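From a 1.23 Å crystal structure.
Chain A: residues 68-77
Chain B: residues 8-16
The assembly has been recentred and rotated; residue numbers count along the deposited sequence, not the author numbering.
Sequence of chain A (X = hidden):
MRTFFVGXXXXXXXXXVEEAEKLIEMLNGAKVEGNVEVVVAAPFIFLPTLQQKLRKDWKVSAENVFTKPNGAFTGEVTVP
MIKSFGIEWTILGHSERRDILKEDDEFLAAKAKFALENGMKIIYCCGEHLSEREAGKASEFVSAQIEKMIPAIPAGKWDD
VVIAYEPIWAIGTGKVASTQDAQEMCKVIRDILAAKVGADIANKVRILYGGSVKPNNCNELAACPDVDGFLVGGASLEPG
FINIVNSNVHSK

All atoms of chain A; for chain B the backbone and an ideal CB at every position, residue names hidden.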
# COMPACT_ATOMS: atom_id res chain seq x y z
N LYS A 68 5.50 2.33 -11.15
CA LYS A 68 5.77 1.36 -12.21
C LYS A 68 4.53 0.55 -12.53
O LYS A 68 3.63 0.46 -11.69
CB LYS A 68 6.88 0.42 -11.73
CG LYS A 68 8.19 1.11 -11.35
CD LYS A 68 8.92 1.71 -12.53
CE LYS A 68 10.28 2.25 -12.09
NZ LYS A 68 11.06 2.84 -13.20
N PRO A 69 4.48 -0.12 -13.69
CA PRO A 69 3.27 -0.89 -14.05
C PRO A 69 3.05 -2.17 -13.25
O PRO A 69 1.92 -2.60 -13.06
CB PRO A 69 3.46 -1.22 -15.53
CG PRO A 69 4.92 -1.13 -15.72
CD PRO A 69 5.41 -0.03 -14.82
N ASN A 70 4.15 -2.77 -12.79
CA ASN A 70 4.18 -4.08 -12.16
C ASN A 70 5.62 -4.38 -11.86
O ASN A 70 6.51 -3.68 -12.35
CB ASN A 70 3.59 -5.20 -13.06
CG ASN A 70 4.39 -5.48 -14.28
OD1 ASN A 70 4.50 -4.63 -15.15
ND2 ASN A 70 4.92 -6.67 -14.38
N GLY A 71 5.87 -5.42 -11.09
CA GLY A 71 7.21 -5.94 -10.90
C GLY A 71 7.54 -6.25 -9.47
O GLY A 71 6.66 -6.55 -8.65
N ALA A 72 8.82 -6.17 -9.15
CA ALA A 72 9.38 -6.66 -7.89
C ALA A 72 9.28 -5.58 -6.82
O ALA A 72 10.28 -5.02 -6.33
CB ALA A 72 10.81 -7.11 -8.11
N PHE A 73 8.03 -5.30 -6.47
CA PHE A 73 7.66 -4.22 -5.54
C PHE A 73 6.64 -4.74 -4.54
O PHE A 73 5.50 -4.31 -4.52
CB PHE A 73 7.16 -3.00 -6.31
CG PHE A 73 8.10 -2.59 -7.43
CD1 PHE A 73 9.36 -2.11 -7.16
CD2 PHE A 73 7.73 -2.75 -8.77
CE1 PHE A 73 10.24 -1.78 -8.20
CE2 PHE A 73 8.61 -2.41 -9.79
CZ PHE A 73 9.84 -1.94 -9.50
N THR A 74 7.07 -5.70 -3.73
CA THR A 74 6.18 -6.34 -2.78
C THR A 74 5.42 -5.32 -1.96
O THR A 74 6.01 -4.38 -1.42
CB THR A 74 7.00 -7.29 -1.88
OG1 THR A 74 7.53 -8.35 -2.69
CG2 THR A 74 6.16 -7.93 -0.78
N GLY A 75 4.11 -5.49 -1.88
CA GLY A 75 3.23 -4.62 -1.13
C GLY A 75 2.61 -3.47 -1.91
O GLY A 75 1.65 -2.88 -1.42
N GLU A 76 3.14 -3.15 -3.09
CA GLU A 76 2.65 -2.01 -3.86
C GLU A 76 1.52 -2.41 -4.81
O GLU A 76 1.50 -3.49 -5.37
CB GLU A 76 3.79 -1.38 -4.66
CG GLU A 76 4.87 -0.74 -3.80
CD GLU A 76 4.32 0.37 -2.90
OE1 GLU A 76 3.74 1.36 -3.42
OE2 GLU A 76 4.47 0.27 -1.65
N VAL A 77 0.60 -1.47 -5.03
CA VAL A 77 -0.47 -1.58 -6.02
C VAL A 77 -0.21 -0.59 -7.12
O VAL A 77 0.25 0.52 -6.88
CB VAL A 77 -1.85 -1.34 -5.36
CG1 VAL A 77 -2.97 -1.28 -6.39
CG2 VAL A 77 -2.12 -2.45 -4.34
N UNK B 8 3.78 -18.42 -2.22
CA UNK B 8 3.93 -17.78 -3.52
C UNK B 8 3.76 -16.28 -3.41
O UNK B 8 2.62 -15.83 -3.23
CB UNK B 8 2.92 -18.35 -4.52
N UNK B 9 4.81 -15.51 -3.57
CA UNK B 9 4.73 -14.05 -3.50
C UNK B 9 4.60 -13.50 -4.91
O UNK B 9 5.58 -13.42 -5.64
CB UNK B 9 5.95 -13.46 -2.80
N UNK B 10 3.39 -13.11 -5.29
CA UNK B 10 3.17 -12.51 -6.61
C UNK B 10 3.86 -11.16 -6.76
O UNK B 10 4.03 -10.70 -7.89
CB UNK B 10 1.67 -12.35 -6.87
N UNK B 11 4.23 -10.52 -5.66
CA UNK B 11 4.78 -9.17 -5.66
C UNK B 11 3.76 -8.25 -6.31
O UNK B 11 2.56 -8.42 -6.12
CB UNK B 11 6.12 -9.11 -6.39
N UNK B 12 4.18 -7.24 -7.05
CA UNK B 12 3.26 -6.30 -7.70
C UNK B 12 2.89 -6.82 -9.09
O UNK B 12 3.25 -6.24 -10.11
CB UNK B 12 3.88 -4.91 -7.80
N UNK B 13 2.18 -7.93 -9.09
CA UNK B 13 1.79 -8.62 -10.32
C UNK B 13 0.53 -9.41 -10.03
O UNK B 13 0.23 -9.71 -8.87
CB UNK B 13 2.91 -9.53 -10.84
N UNK B 14 -0.19 -9.82 -11.07
CA UNK B 14 -0.08 -9.37 -12.46
C UNK B 14 -0.68 -7.98 -12.62
O UNK B 14 -1.07 -7.34 -11.65
CB UNK B 14 -0.77 -10.36 -13.40
N UNK B 15 -0.73 -7.49 -13.85
CA UNK B 15 -1.21 -6.15 -14.11
C UNK B 15 -2.70 -6.03 -14.02
O UNK B 15 -3.20 -4.93 -13.80
CB UNK B 15 -0.75 -5.69 -15.49
N UNK B 16 -3.46 -7.11 -14.23
CA UNK B 16 -4.91 -7.01 -14.35
C UNK B 16 -5.64 -8.10 -13.56
O UNK B 16 -5.13 -9.22 -13.39
CB UNK B 16 -5.31 -7.08 -15.82

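Position 8 of chain B lies out of reach of chain A: nothing of that stretch comes within 5.5 Å of the ideal CB, so the contact sets no preference. The residue is B:Gly8, in a strand.

At position 9, also in the strand, CA-to-CB points toward chain A, but the ideal CB stops 5.3 Å from A:Thr74 OG1. That gap suits a medium-length polar side chain, Asn, Gln or His among them. B:Asn9 fills it: ND2 donates to A:Thr74 OG1 (3.1 Å, 156°), while its OD1 accepts from the backbone N of position 11 at 3.0 Å, tying the side chain to its own loop.

Position 10 points away and meets nothing of chain A, so size is unrestricted from this side. It is B:Trp10.

Position 11 has phi/psi of 58/-145, a positive phi that favours glycine without excluding others. The ideal CB points sideways, 3.5 Å from A:Gly71 O and 4.0 Å from A:Thr74 OG1, and a long unbranched chain could continue past A:Ala72. B:Lys11 does so: its CG lies 3.4 Å from A:Thr74 OG1 and its CD 4.1 Å from A:Ala72 CB, and NZ is hydrogen-bonded elsewhere in the structure.

Position 12 is the most enclosed by chain A. Its backbone forms an antiparallel bridge with A:Gly71, N donating to A:Gly71 O (3.0 Å) and O accepting from A:Gly71 N (2.9 Å). The ideal CB points toward chain A, 3.3 Å from A:Gly71 O and 3.7 Å from both A:Phe73 O and A:Glu76 O. Carbonyl oxygens this near leave little room beyond CB, so a small residue, Ala or Gly, suits best. B:Ala12 has its CB 4.1 Å from A:Phe73 CB, an apolar contact.

At position 13, CA-to-CB runs sideways, with the ideal CB 4.9 Å from A:Asn70 CB. The nearby A:Asn70 amide could serve a polar side chain such as Asn, Asp or Gln. B:Asn13 reaches it: OD1 accepts from A:Asn70 ND2 at 3.0 Å and a nearly linear 175°, while its ND2 donates to B:Trp10 O (2.9 Å).

Position 14 points away, and the peptide bond before it is cis, which strongly suggests proline; it is B:Pro14.

Position 15 points sideways, its ideal CB 4.7 Å from A:Pro69 O and 5.0 Å from A:Asn70 CB. Several long or medium chains could lie along this edge. B:Lys15 packs its aliphatic part there, CD 3.8 Å from A:Asn70 OD1.

Position 16 is out of reach, immediately before a helix, where Ser, Thr, Asp or Asn commonly caps. B:Thr16 is the N-cap.

Chain B (8-16) GNWKANPKT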
# COMPACT_ATOMS: atom_id res chain seq x y z
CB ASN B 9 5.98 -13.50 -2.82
CG ASN B 9 5.96 -12.00 -2.69
OD1 ASN B 9 4.92 -11.35 -2.91
ND2 ASN B 9 7.08 -11.44 -2.29
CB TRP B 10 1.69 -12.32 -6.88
CG TRP B 10 0.91 -13.58 -7.05
CD1 TRP B 10 1.30 -14.87 -6.84
CD2 TRP B 10 -0.47 -13.64 -7.44
NE1 TRP B 10 0.24 -15.74 -7.08
CE2 TRP B 10 -0.85 -15.00 -7.46
CE3 TRP B 10 -1.41 -12.67 -7.81
CZ2 TRP B 10 -2.15 -15.41 -7.81
CZ3 TRP B 10 -2.70 -13.09 -8.14
CH2 TRP B 10 -3.05 -14.44 -8.15
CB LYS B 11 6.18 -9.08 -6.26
CG LYS B 11 7.16 -10.10 -5.64
CD LYS B 11 8.57 -9.92 -6.14
CE LYS B 11 9.51 -10.93 -5.50
NZ LYS B 11 10.91 -10.62 -5.88
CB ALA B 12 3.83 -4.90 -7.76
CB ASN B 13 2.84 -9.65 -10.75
CG ASN B 13 4.19 -9.08 -11.03
OD1 ASN B 13 4.44 -8.56 -12.13
ND2 ASN B 13 5.10 -9.17 -10.08
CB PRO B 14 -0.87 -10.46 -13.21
CG PRO B 14 -1.96 -10.81 -12.26
CD PRO B 14 -1.32 -10.75 -10.89
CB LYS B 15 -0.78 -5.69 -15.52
CG LYS B 15 0.68 -5.33 -15.59
CD LYS B 15 1.10 -4.64 -16.90
CE LYS B 15 0.88 -5.49 -18.08
NZ LYS B 15 1.70 -6.72 -18.00
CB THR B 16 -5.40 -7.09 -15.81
OG1 THR B 16 -5.19 -8.41 -16.30
CG2 THR B 16 -4.69 -6.06 -16.69
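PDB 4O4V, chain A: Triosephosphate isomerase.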